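Local coordinates for protein inactive glucansucrase (Lactobacillus reuteri, PDB 5JBD) that belongs to glycosyl hydrolase family 70, whose members are built on a TIM barrel, and carries a bound calcium ion, at residues Asn445-Tyr450 with Asn606-Gly611; Ala538-Asn543 with Val552-Gly557; Leu568-Glu573 with Ser610-Val615; Asn582-Ala587 with Lys598-Gly603. All coordinates share one frame; numbering follows the deposited sequence.

Interaction 1. Residues Asn445-Tyr450 with Asn606-Gly611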
loop_
_atom_site.group_PDB
_atom_site.type_symbol
_atom_site.label_atom_id
_atom_site.label_comp_id
_atom_site.label_asym_id
_atom_site.label_seq_id
_atom_site.Cartn_x
_atom_site.Cartn_y
_atom_site.Cartn_z
ATOM N N ASN A 445 -8.067 -6.146 -24.999
ATOM C CA ASN A 445 -9.499 -5.896 -24.831
ATOM C C ASN A 445 -9.877 -4.985 -23.662
ATOM O O ASN A 445 -10.853 -5.259 -22.950
ATOM C CB ASN A 445 -10.252 -7.247 -24.703
ATOM C CG ASN A 445 -10.408 -7.970 -26.028
ATOM O OD1 ASN A 445 -10.972 -7.442 -27.012
ATOM N ND2 ASN A 445 -9.971 -9.214 -26.052
ATOM N N VAL A 446 -9.130 -3.899 -23.457
ATOM C CA VAL A 446 -9.425 -2.994 -22.342
ATOM C C VAL A 446 -10.838 -2.382 -22.460
ATOM O O VAL A 446 -11.592 -2.372 -21.467
ATOM C CB VAL A 446 -8.316 -1.932 -22.135
ATOM C CG1 VAL A 446 -8.718 -0.909 -21.073
ATOM C CG2 VAL A 446 -7.025 -2.628 -21.706
ATOM N N PRO A 447 -11.221 -1.908 -23.658
ATOM C CA PRO A 447 -12.585 -1.388 -23.811
ATOM C C PRO A 447 -13.689 -2.391 -23.453
ATOM O O PRO A 447 -14.630 -2.028 -22.747
ATOM C CB PRO A 447 -12.652 -1.002 -25.284
ATOM C CG PRO A 447 -11.246 -0.634 -25.630
ATOM C CD PRO A 447 -10.417 -1.647 -24.864
ATOM N N ALA A 448 -13.546 -3.639 -23.885
ATOM C CA ALA A 448 -14.534 -4.674 -23.539
ATOM C C ALA A 448 -14.541 -5.006 -22.038
ATOM O O ALA A 448 -15.607 -5.266 -21.465
ATOM C CB ALA A 448 -14.316 -5.936 -24.389
ATOM N N GLN A 449 -13.372 -5.024 -21.402
ATOM C CA GLN A 449 -13.315 -5.239 -19.965
ATOM C C GLN A 449 -14.154 -4.177 -19.261
ATOM O O GLN A 449 -14.971 -4.512 -18.394
ATOM C CB GLN A 449 -11.885 -5.253 -19.435
ATOM C CG GLN A 449 -11.113 -6.500 -19.843
ATOM C CD GLN A 449 -9.723 -6.583 -19.239
ATOM O OE1 GLN A 449 -9.563 -6.575 -18.013
ATOM N NE2 GLN A 449 -8.706 -6.688 -20.096
ATOM N N TYR A 450 -13.983 -2.912 -19.665
ATOM C CA TYR A 450 -14.799 -1.822 -19.110
ATOM C C TYR A 450 -16.282 -1.897 -19.476
ATOM O O TYR A 450 -17.143 -1.517 -18.673
ATOM C CB TYR A 450 -14.226 -0.438 -19.493
ATOM C CG TYR A 450 -13.206 0.065 -18.504
ATOM C CD1 TYR A 450 -13.615 0.629 -17.294
ATOM C CD2 TYR A 450 -11.831 -0.044 -18.752
ATOM C CE1 TYR A 450 -12.686 1.081 -16.365
ATOM C CE2 TYR A 450 -10.894 0.404 -17.823
ATOM C CZ TYR A 450 -11.322 0.966 -16.634
ATOM O OH TYR A 450 -10.415 1.405 -15.696
ATOM N N ASN A 606 -7.195 -5.782 -33.476
ATOM C CA ASN A 606 -6.642 -4.425 -33.549
ATOM C C ASN A 606 -6.251 -3.975 -32.124
ATOM O O ASN A 606 -6.478 -4.733 -31.170
ATOM C CB ASN A 606 -7.633 -3.507 -34.283
ATOM C CG ASN A 606 -8.912 -3.272 -33.510
ATOM O OD1 ASN A 606 -8.885 -2.918 -32.327
ATOM N ND2 ASN A 606 -10.047 -3.420 -34.188
ATOM N N PRO A 607 -5.665 -2.765 -31.960
ATOM C CA PRO A 607 -5.210 -2.406 -30.616
ATOM C C PRO A 607 -6.309 -2.336 -29.538
ATOM O O PRO A 607 -6.001 -2.516 -28.356
ATOM C CB PRO A 607 -4.558 -1.021 -30.825
ATOM C CG PRO A 607 -4.171 -0.999 -32.269
ATOM C CD PRO A 607 -5.293 -1.731 -32.946
ATOM N N TYR A 608 -7.549 -2.092 -29.965
ATOM C CA TYR A 608 -8.693 -1.914 -29.087
ATOM C C TYR A 608 -9.453 -3.221 -28.811
ATOM O O TYR A 608 -9.927 -3.414 -27.695
ATOM C CB TYR A 608 -9.654 -0.882 -29.697
ATOM C CG TYR A 608 -9.004 0.476 -29.898
ATOM C CD1 TYR A 608 -9.030 1.428 -28.890
ATOM C CD2 TYR A 608 -8.322 0.798 -31.090
ATOM C CE1 TYR A 608 -8.419 2.671 -29.048
ATOM C CE2 TYR A 608 -7.704 2.038 -31.253
ATOM C CZ TYR A 608 -7.756 2.964 -30.221
ATOM O OH TYR A 608 -7.162 4.189 -30.349
ATOM N N VAL A 609 -9.546 -4.102 -29.815
ATOM C CA VAL A 609 -10.380 -5.321 -29.761
ATOM C C VAL A 609 -9.621 -6.540 -30.317
ATOM O O VAL A 609 -9.026 -6.478 -31.405
ATOM C CB VAL A 609 -11.699 -5.137 -30.554
ATOM C CG1 VAL A 609 -12.576 -6.394 -30.489
ATOM C CG2 VAL A 609 -12.466 -3.916 -30.065
ATOM N N SER A 610 -9.618 -7.623 -29.533
ATOM C CA SER A 610 -9.152 -8.938 -29.944
ATOM C C SER A 610 -10.297 -9.919 -29.701
ATOM O O SER A 610 -10.407 -10.519 -28.616
ATOM C CB SER A 610 -7.919 -9.321 -29.141
ATOM O OG SER A 610 -7.385 -10.553 -29.584
ATOM N N GLY A 611 -11.136 -10.061 -30.717
ATOM C CA GLY A 611 -12.457 -10.680 -30.592
ATOM C C GLY A 611 -13.511 -9.734 -31.152
ATOM O O GLY A 611 -13.424 -9.337 -32.318
HETATM O O HOH W 1 -12.367 -4.365 -26.277
HETATM O O HOH W 2 -6.708 -5.604 -27.629
HETATM O O HOH W 3 -7.108 -3.153 -25.562
#
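N445 and S610 meet through a pair of direct hydrogen bonds in which one side-chain amide serves both polar groups of a single backbone residue. S610 N donates to N445 OD1 at 2.9 Å, rising 41° above the plane of that carbonyl. N445 ND2 returns a bond of 2.9 Å to S610 O, which lies almost exactly in the amide plane. Asparagine suits the site because its donor and acceptor are adjacent. It also tolerates the left-handed backbone conformation at this N-cap position, where CG stands anti to the carbonyl carbon (chi1 -76°) and the amide makes no capping bond. A second partner of ND2 is L353 O, while S610 OG turns elsewhere, to R359.

Waters bridge the first helical N–H groups to the loop. One accepts from A448 N at 2.8 Å and donates to Y608 O at 3.0 Å. Another accepts from V446 N and donates to P607 O at 3.1 Å.

The apolar contact is modest: P447 CG lies 4.4 Å from Y608 CB, at the edge of the Y608 ring near its plane. P447, which as a proline in the first turn forfeits no helical bond, also brings CD to 3.4 Å from Y608 O. Within the loop, N606 OD1 makes an Asx turn to Y608 N and, with V609 N, an Asx motif.

Helix 446-455 thus begins against the loop between strands 596-605 and 612-618, with L576 of strand 576-577 beside P447, Y608 and V609, and A485 of helix 483-496 also against P447.

Interaction 2. Residues Ala538-Asn543 with Val552-Gly557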
loop_
_atom_site.group_PDB
_atom_site.type_symbol
_atom_site.label_atom_id
_atom_site.label_comp_id
_atom_site.label_asym_id
_atom_site.label_seq_id
_atom_site.Cartn_x
_atom_site.Cartn_y
_atom_site.Cartn_z
ATOM N N ALA A 538 -27.493 -3.354 -24.284
ATOM C CA ALA A 538 -26.910 -4.632 -24.694
ATOM C C ALA A 538 -25.422 -4.434 -24.930
ATOM O O ALA A 538 -25.018 -3.543 -25.675
ATOM C CB ALA A 538 -27.580 -5.146 -25.957
ATOM N N VAL A 539 -24.617 -5.269 -24.279
ATOM C CA VAL A 539 -23.177 -5.311 -24.464
ATOM C C VAL A 539 -22.793 -6.679 -25.067
ATOM O O VAL A 539 -23.069 -7.720 -24.475
ATOM C CB VAL A 539 -22.464 -5.102 -23.118
ATOM C CG1 VAL A 539 -20.957 -5.315 -23.246
ATOM C CG2 VAL A 539 -22.771 -3.711 -22.584
ATOM N N LEU A 540 -22.158 -6.652 -26.232
ATOM C CA LEU A 540 -21.724 -7.860 -26.949
ATOM C C LEU A 540 -20.215 -7.947 -26.870
ATOM O O LEU A 540 -19.528 -7.048 -27.343
ATOM C CB LEU A 540 -22.167 -7.815 -28.413
ATOM C CG LEU A 540 -23.539 -8.390 -28.738
ATOM C CD1 LEU A 540 -24.624 -7.807 -27.851
ATOM C CD2 LEU A 540 -23.874 -8.182 -30.209
ATOM N N VAL A 541 -19.704 -9.035 -26.297
ATOM C CA VAL A 541 -18.285 -9.229 -26.142
ATOM C C VAL A 541 -17.865 -10.630 -26.571
ATOM O O VAL A 541 -18.410 -11.620 -26.073
ATOM C CB VAL A 541 -17.875 -9.001 -24.679
ATOM C CG1 VAL A 541 -16.400 -9.333 -24.474
ATOM C CG2 VAL A 541 -18.173 -7.566 -24.284
ATOM N N GLY A 542 -16.884 -10.696 -27.483
ATOM C CA GLY A 542 -16.250 -11.954 -27.914
ATOM C C GLY A 542 -14.747 -11.915 -27.714
ATOM O O GLY A 542 -14.156 -10.836 -27.760
ATOM N N ASN A 543 -14.137 -13.069 -27.435
ATOM C CA ASN A 543 -12.692 -13.138 -27.164
ATOM C C ASN A 543 -11.930 -14.042 -28.151
ATOM O O ASN A 543 -10.826 -14.497 -27.847
ATOM C CB ASN A 543 -12.427 -13.572 -25.713
ATOM C CG ASN A 543 -12.720 -15.046 -25.453
ATOM O OD1 ASN A 543 -13.367 -15.715 -26.249
ATOM N ND2 ASN A 543 -12.214 -15.557 -24.326
ATOM N N VAL A 552 -26.548 -12.723 -34.984
ATOM C CA VAL A 552 -26.943 -13.143 -33.636
ATOM C C VAL A 552 -28.222 -12.431 -33.222
ATOM O O VAL A 552 -28.487 -11.323 -33.681
ATOM C CB VAL A 552 -25.843 -12.867 -32.589
ATOM C CG1 VAL A 552 -24.609 -13.709 -32.894
ATOM C CG2 VAL A 552 -25.466 -11.390 -32.540
ATOM N N ALA A 553 -28.980 -13.062 -32.320
ATOM C CA ALA A 553 -30.258 -12.538 -31.850
ATOM C C ALA A 553 -30.141 -12.206 -30.357
ATOM O O ALA A 553 -29.913 -13.107 -29.553
ATOM C CB ALA A 553 -31.354 -13.568 -32.076
ATOM N N ILE A 554 -30.281 -10.923 -30.014
ATOM C CA ILE A 554 -30.167 -10.437 -28.627
ATOM C C ILE A 554 -31.557 -10.185 -28.051
ATOM O O ILE A 554 -32.345 -9.470 -28.649
ATOM C CB ILE A 554 -29.391 -9.093 -28.543
ATOM C CG1 ILE A 554 -28.118 -9.129 -29.390
ATOM C CG2 ILE A 554 -29.086 -8.731 -27.085
ATOM C CD1 ILE A 554 -27.219 -10.314 -29.123
ATOM N N ASN A 555 -31.853 -10.749 -26.889
ATOM C CA ASN A 555 -33.131 -10.499 -26.244
ATOM C C ASN A 555 -33.074 -9.243 -25.371
ATOM O O ASN A 555 -32.571 -9.285 -24.242
ATOM C CB ASN A 555 -33.579 -11.691 -25.403
ATOM C CG ASN A 555 -34.963 -11.487 -24.814
ATOM O OD1 ASN A 555 -35.686 -10.569 -25.220
ATOM N ND2 ASN A 555 -35.362 -12.359 -23.893
ATOM N N MET A 556 -33.637 -8.146 -25.876
ATOM C CA MET A 556 -33.711 -6.885 -25.126
ATOM C C MET A 556 -34.828 -6.872 -24.072
ATOM O O MET A 556 -34.824 -6.017 -23.176
ATOM C CB MET A 556 -33.878 -5.705 -26.092
ATOM C CG MET A 556 -32.847 -5.657 -27.222
ATOM S SD MET A 556 -31.129 -5.632 -26.653
ATOM C CE MET A 556 -31.064 -4.018 -25.896
ATOM N N GLY A 557 -35.781 -7.794 -24.195
ATOM C CA GLY A 557 -36.894 -7.927 -23.263
ATOM C C GLY A 557 -38.222 -7.436 -23.809
ATOM O O GLY A 557 -38.266 -6.633 -24.744
#
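L540, whose side chain meets I554, has its backbone N held by G614 O in a hydrogen bond to the neighbouring strand 612-618. On the other segment V552 N bonds likewise to V599 O of strand 596-605. These amides are satisfied within their own sheets, and no hydrogen bond runs between 538-543 and 552-557.

What joins them is the alternate row of side chains that each strand turns inward. L540 and I554 reach toward each other tip to tip, with CD1 of L540 and CD1 of I554 3.8 Å apart. CD2 of L540 also approaches CG2 of V552, at 4.3 Å. At the other end, small A538 offers a single methyl to two partners: its CB lies 4.0 Å from CG2 of I554 and 3.6 Å from SD of M556. The methionine chain is bent, its chi2 of -56° carrying SD toward A538 and its chi3 placing M556 CE 3.7 Å from A538 CB, so that a flexible side chain just past the strand fits around the methyl.

The strand axes stay 9.1 Å apart, with 144° between their directions, as facing layers of a sandwich do. A512 and V514 of strand 510-515 also press on I554. Branched and aliphatic residues suit such a place: the contact is wholly apolar and buried, and its attraction comes from dispersion and the exclusion of water, with no directional bond to set its register.

Interaction 3. Residues Leu568-Glu573 with Ser610-Val615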
loop_
_atom_site.group_PDB
_atom_site.type_symbol
_atom_site.label_atom_id
_atom_site.label_comp_id
_atom_site.label_asym_id
_atom_site.label_seq_id
_atom_site.Cartn_x
_atom_site.Cartn_y
_atom_site.Cartn_z
ATOM N N LEU A 568 -23.982 2.476 -30.192
ATOM C CA LEU A 568 -23.091 3.293 -29.359
ATOM C C LEU A 568 -21.615 3.036 -29.647
ATOM O O LEU A 568 -20.835 3.982 -29.810
ATOM C CB LEU A 568 -23.351 3.041 -27.878
ATOM C CG LEU A 568 -22.650 4.010 -26.909
ATOM C CD1 LEU A 568 -23.434 5.306 -26.815
ATOM C CD2 LEU A 568 -22.523 3.382 -25.537
ATOM N N ILE A 569 -21.229 1.767 -29.646
ATOM C CA ILE A 569 -19.869 1.349 -29.993
ATOM C C ILE A 569 -19.962 0.110 -30.876
ATOM O O ILE A 569 -20.705 -0.809 -30.558
ATOM C CB ILE A 569 -19.023 0.986 -28.751
ATOM C CG1 ILE A 569 -18.945 2.170 -27.775
ATOM C CG2 ILE A 569 -17.618 0.534 -29.169
ATOM C CD1 ILE A 569 -18.222 1.860 -26.480
ATOM N N ASP A 570 -19.177 0.083 -31.952
ATOM C CA ASP A 570 -19.038 -1.095 -32.812
ATOM C C ASP A 570 -17.555 -1.247 -33.167
ATOM O O ASP A 570 -16.778 -0.292 -33.045
ATOM C CB ASP A 570 -19.908 -0.949 -34.072
ATOM C CG ASP A 570 -20.372 -2.300 -34.667
ATOM O OD1 ASP A 570 -19.807 -3.365 -34.337
ATOM O OD2 ASP A 570 -21.305 -2.280 -35.502
ATOM N N THR A 571 -17.165 -2.448 -33.585
ATOM C CA THR A 571 -15.767 -2.752 -33.904
ATOM C C THR A 571 -15.516 -2.604 -35.417
ATOM O O THR A 571 -16.360 -2.997 -36.226
ATOM C CB THR A 571 -15.389 -4.166 -33.408
ATOM O OG1 THR A 571 -15.692 -4.277 -32.007
ATOM C CG2 THR A 571 -13.930 -4.455 -33.609
ATOM N N THR A 572 -14.345 -2.055 -35.768
ATOM C CA THR A 572 -13.866 -1.945 -37.165
ATOM C C THR A 572 -12.525 -2.661 -37.292
ATOM O O THR A 572 -11.931 -3.057 -36.288
ATOM C CB THR A 572 -13.652 -0.474 -37.593
ATOM O OG1 THR A 572 -12.566 0.083 -36.841
ATOM C CG2 THR A 572 -14.914 0.351 -37.383
ATOM N N GLU A 573 -12.021 -2.809 -38.524
ATOM C CA GLU A 573 -10.730 -3.492 -38.726
ATOM C C GLU A 573 -9.583 -2.822 -37.957
ATOM O O GLU A 573 -8.705 -3.517 -37.435
ATOM C CB GLU A 573 -10.373 -3.612 -40.226
ATOM C CG GLU A 573 -11.291 -4.532 -41.042
ATOM C CD GLU A 573 -11.365 -5.984 -40.564
ATOM O OE1 GLU A 573 -10.389 -6.509 -39.969
ATOM O OE2 GLU A 573 -12.418 -6.619 -40.806
ATOM N N SER A 610 -9.618 -7.623 -29.533
ATOM C CA SER A 610 -9.152 -8.938 -29.944
ATOM C C SER A 610 -10.297 -9.919 -29.701
ATOM O O SER A 610 -10.407 -10.519 -28.616
ATOM C CB SER A 610 -7.919 -9.321 -29.141
ATOM O OG SER A 610 -7.385 -10.553 -29.584
ATOM N N GLY A 611 -11.136 -10.061 -30.717
ATOM C CA GLY A 611 -12.457 -10.680 -30.592
ATOM C C GLY A 611 -13.511 -9.734 -31.152
ATOM O O GLY A 611 -13.424 -9.337 -32.318
ATOM N N TYR A 612 -14.472 -9.338 -30.323
ATOM C CA TYR A 612 -15.514 -8.399 -30.753
ATOM C C TYR A 612 -16.011 -7.557 -29.598
ATOM O O TYR A 612 -16.086 -8.046 -28.462
ATOM C CB TYR A 612 -16.696 -9.150 -31.373
ATOM C CG TYR A 612 -17.796 -8.227 -31.908
ATOM C CD1 TYR A 612 -17.637 -7.538 -33.113
ATOM C CD2 TYR A 612 -18.979 -8.012 -31.179
ATOM C CE1 TYR A 612 -18.621 -6.677 -33.589
ATOM C CE2 TYR A 612 -19.967 -7.157 -31.647
ATOM C CZ TYR A 612 -19.791 -6.498 -32.855
ATOM O OH TYR A 612 -20.783 -5.655 -33.322
ATOM N N LEU A 613 -16.392 -6.309 -29.900
ATOM C CA LEU A 613 -17.102 -5.434 -28.957
ATOM C C LEU A 613 -18.229 -4.702 -29.668
ATOM O O LEU A 613 -18.011 -4.079 -30.718
ATOM C CB LEU A 613 -16.150 -4.409 -28.295
ATOM C CG LEU A 613 -16.808 -3.407 -27.319
ATOM C CD1 LEU A 613 -17.533 -4.122 -26.170
ATOM C CD2 LEU A 613 -15.786 -2.414 -26.784
ATOM N N GLY A 614 -19.432 -4.772 -29.096
ATOM C CA GLY A 614 -20.563 -3.969 -29.559
ATOM C C GLY A 614 -21.419 -3.507 -28.390
ATOM O O GLY A 614 -21.629 -4.270 -27.454
ATOM N N VAL A 615 -21.935 -2.281 -28.450
ATOM C CA VAL A 615 -22.834 -1.767 -27.416
ATOM C C VAL A 615 -24.026 -1.022 -28.025
ATOM O O VAL A 615 -23.834 -0.128 -28.888
ATOM C CB VAL A 615 -22.078 -0.845 -26.435
ATOM C CG1 VAL A 615 -23.004 -0.424 -25.285
ATOM C CG2 VAL A 615 -20.840 -1.550 -25.909
#
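D570 and Y612 both have CG anti to the backbone nitrogen, at chi1 of -152° and -177°, a placement from which carboxylate and ring reach each other although the D570 CB points away from the other strand. OD1 of D570 stands 2.7 Å from OH of Y612 in a weak contact whose proton is not settled, the two planes perpendicular. The same OD1 accepts from T571 N, and OD2 is gripped by S583, N585 and N567, so this buried carboxylate is well supplied with donors. T571 is turned otherwise: its OG1 lies beside its own nitrogen and donates to L613 O at 2.7 Å, in the carbonyl plane on a lone pair. A hydroxyl thereby does the work of a backbone rung where T571 N meets that oxygen at a poor angle.

G614 follows along the strand, facing I569 and D570. Its CA comes to 3.3 Å from I569 O in a CH···O contact, and glycine suits the place because the Y612 hydroxyl lies where a side chain would begin. At the far end V615 N donates to I569 O at 2.9 Å, while V615 O receives two weak bonds, from L568 N and I569 N. Apolar chains fill in beside them: L568 CD2 lies alongside V615 CG1 at 3.8 Å, and I569 CG2 meets L613 CD2 at 4.2 Å.

L568 and I569 together facing V615 make a classic beta bulge, here in the pairing of strands 564-571 and 612-618 within an antiparallel sheet.

Interaction 4. Residues Asn582-Ala587 with Lys598-Gly603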
loop_
_atom_site.group_PDB
_atom_site.type_symbol
_atom_site.label_atom_id
_atom_site.label_comp_id
_atom_site.label_asym_id
_atom_site.label_seq_id
_atom_site.Cartn_x
_atom_site.Cartn_y
_atom_site.Cartn_z
ATOM N N ASN A 582 -17.840 2.296 -40.982
ATOM C CA ASN A 582 -17.057 1.145 -41.442
ATOM C C ASN A 582 -17.153 -0.074 -40.492
ATOM O O ASN A 582 -16.197 -0.831 -40.348
ATOM C CB ASN A 582 -15.593 1.572 -41.704
ATOM C CG ASN A 582 -14.912 0.764 -42.815
ATOM O OD1 ASN A 582 -15.564 0.187 -43.691
ATOM N ND2 ASN A 582 -13.578 0.733 -42.781
ATOM N N SER A 583 -18.319 -0.250 -39.863
ATOM C CA SER A 583 -18.607 -1.424 -39.043
ATOM C C SER A 583 -19.647 -2.315 -39.738
ATOM O O SER A 583 -20.202 -1.952 -40.781
ATOM C CB SER A 583 -19.104 -0.998 -37.657
ATOM O OG SER A 583 -20.351 -0.324 -37.757
ATOM N N GLU A 584 -19.907 -3.477 -39.150
ATOM C CA GLU A 584 -20.855 -4.447 -39.723
ATOM C C GLU A 584 -22.311 -4.022 -39.602
ATOM O O GLU A 584 -23.151 -4.526 -40.328
ATOM C CB GLU A 584 -20.687 -5.810 -39.066
ATOM C CG GLU A 584 -19.324 -6.444 -39.283
ATOM C CD GLU A 584 -19.071 -7.587 -38.314
ATOM O OE1 GLU A 584 -18.795 -7.336 -37.114
ATOM O OE2 GLU A 584 -19.155 -8.744 -38.760
ATOM N N ASN A 585 -22.613 -3.110 -38.679
ATOM C CA ASN A 585 -23.988 -2.677 -38.411
ATOM C C ASN A 585 -24.142 -1.171 -38.643
ATOM O O ASN A 585 -23.183 -0.418 -38.459
ATOM C CB ASN A 585 -24.353 -3.012 -36.965
ATOM C CG ASN A 585 -24.133 -4.480 -36.640
ATOM O OD1 ASN A 585 -24.968 -5.328 -36.960
ATOM N ND2 ASN A 585 -23.005 -4.787 -36.003
ATOM N N PRO A 586 -25.355 -0.725 -39.022
ATOM C CA PRO A 586 -25.611 0.702 -39.248
ATOM C C PRO A 586 -25.843 1.472 -37.926
ATOM O O PRO A 586 -25.769 0.878 -36.837
ATOM C CB PRO A 586 -26.871 0.678 -40.116
ATOM C CG PRO A 586 -27.623 -0.498 -39.584
ATOM C CD PRO A 586 -26.584 -1.521 -39.204
ATOM N N ALA A 587 -26.123 2.774 -38.030
ATOM C CA ALA A 587 -26.246 3.656 -36.855
ATOM C C ALA A 587 -27.427 3.312 -35.943
ATOM O O ALA A 587 -27.364 3.531 -34.728
ATOM C CB ALA A 587 -26.350 5.111 -37.302
ATOM N N LYS A 598 -31.412 -8.051 -33.926
ATOM C CA LYS A 598 -30.601 -8.849 -34.856
ATOM C C LYS A 598 -29.332 -8.092 -35.203
ATOM O O LYS A 598 -29.407 -6.998 -35.743
ATOM C CB LYS A 598 -31.396 -9.101 -36.175
ATOM C CG LYS A 598 -32.191 -10.415 -36.231
ATOM C CD LYS A 598 -31.341 -11.534 -36.846
ATOM C CE LYS A 598 -31.358 -12.797 -36.011
ATOM N NZ LYS A 598 -30.351 -13.787 -36.469
ATOM N N VAL A 599 -28.174 -8.683 -34.942
ATOM C CA VAL A 599 -26.904 -7.976 -35.089
ATOM C C VAL A 599 -25.919 -8.854 -35.859
ATOM O O VAL A 599 -25.906 -10.076 -35.681
ATOM C CB VAL A 599 -26.309 -7.619 -33.686
ATOM C CG1 VAL A 599 -25.001 -6.855 -33.824
ATOM C CG2 VAL A 599 -27.300 -6.795 -32.862
ATOM N N THR A 600 -25.081 -8.222 -36.680
ATOM C CA THR A 600 -23.980 -8.904 -37.365
ATOM C C THR A 600 -22.637 -8.690 -36.672
ATOM O O THR A 600 -22.266 -7.554 -36.366
ATOM C CB THR A 600 -23.863 -8.433 -38.832
ATOM O OG1 THR A 600 -25.119 -8.604 -39.472
ATOM C CG2 THR A 600 -22.808 -9.225 -39.595
ATOM N N VAL A 601 -21.896 -9.785 -36.467
ATOM C CA VAL A 601 -20.647 -9.780 -35.708
ATOM C C VAL A 601 -19.595 -10.652 -36.370
ATOM O O VAL A 601 -19.931 -11.554 -37.128
ATOM C CB VAL A 601 -20.877 -10.287 -34.261
ATOM C CG1 VAL A 601 -21.893 -9.397 -33.533
ATOM C CG2 VAL A 601 -21.333 -11.743 -34.228
ATOM N N LYS A 602 -18.333 -10.402 -36.037
ATOM C CA LYS A 602 -17.201 -11.248 -36.439
ATOM C C LYS A 602 -15.986 -10.964 -35.573
ATOM O O LYS A 602 -15.971 -9.984 -34.822
ATOM C CB LYS A 602 -16.841 -11.014 -37.903
ATOM C CG LYS A 602 -16.175 -9.672 -38.184
ATOM C CD LYS A 602 -16.012 -9.428 -39.683
ATOM C CE LYS A 602 -14.647 -9.871 -40.179
ATOM N NZ LYS A 602 -13.529 -9.032 -39.641
ATOM N N GLY A 603 -14.967 -11.810 -35.677
ATOM C CA GLY A 603 -13.703 -11.593 -34.987
ATOM C C GLY A 603 -12.849 -10.495 -35.627
ATOM O O GLY A 603 -12.761 -10.411 -36.860
#
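N585 and T600 form the tight half of this contact. T600 N donates to N585 OD1 at 2.9 Å, in the plane of the side-chain carbonyl and on a lone pair, with an N–H···O angle of 165°. ND2 of N585 gives a bond of 2.9 Å back to T600 O. Two opposed bonds fix the rotation of the amide, whose CG is anti to the carbonyl carbon (chi1 -54°), and an asparagine, with donor and acceptor on one flat group, matches the N–H and C=O of a single strand residue. V599 crosses it at about a right angle, V599 CG1 packing against the amide 3.5 Å from N585 OD1. N585 and V599 are buried here, T600 only partly.

The E584 side is partly exposed and held differently. Its chain runs over T600, with E584 CB 4.1 Å from CG2 of T600, and E584 OE2 rests against the methylenes of K602, 3.2 Å from K602 CG. The two side chains cross, yet their charges do not pair: OE2 of E584 and NZ of K602 are 5.7 Å apart. OE2 bonds instead to Q549, and NZ turns to E573 in a salt bridge and to the neighbouring G603 O. Long charged chains suit this more open side, where aliphatic lengths pack and charged ends reach other partners.

Through V599 and V601, strand 596-605 pairs with strand 550-555; N585 satisfies the opposite edge at T600. The arrangement is that of a loop side chain standing in for the next strand of a sheet.

Overall arrangement
All four contacts lie in one region, on the same side of the chain's centre. Interactions 1, 2 and 3 are buried, whereas interaction 4 is partly open to solvent, and its charged side chains reflect that. Interactions 2 and 3 share a sheet, strands 537-542 and 612-618 being neighbours; interaction 3 is pairing within it, interaction 2 packing across to the two-stranded sheet of 550-555 and 596-605, whose strand 596-605 interaction 4 joins to the loop 582-587. Interactions 1 and 3 meet at S610 and G611. Interactions 1 and 4 both use an asparagine amide on a single backbone residue; the N–H donated to OD1 lies in the carbonyl plane in 4 but well above it in 1. A salt bridge, E573 OE2 to K602 NZ, links 3 with 4.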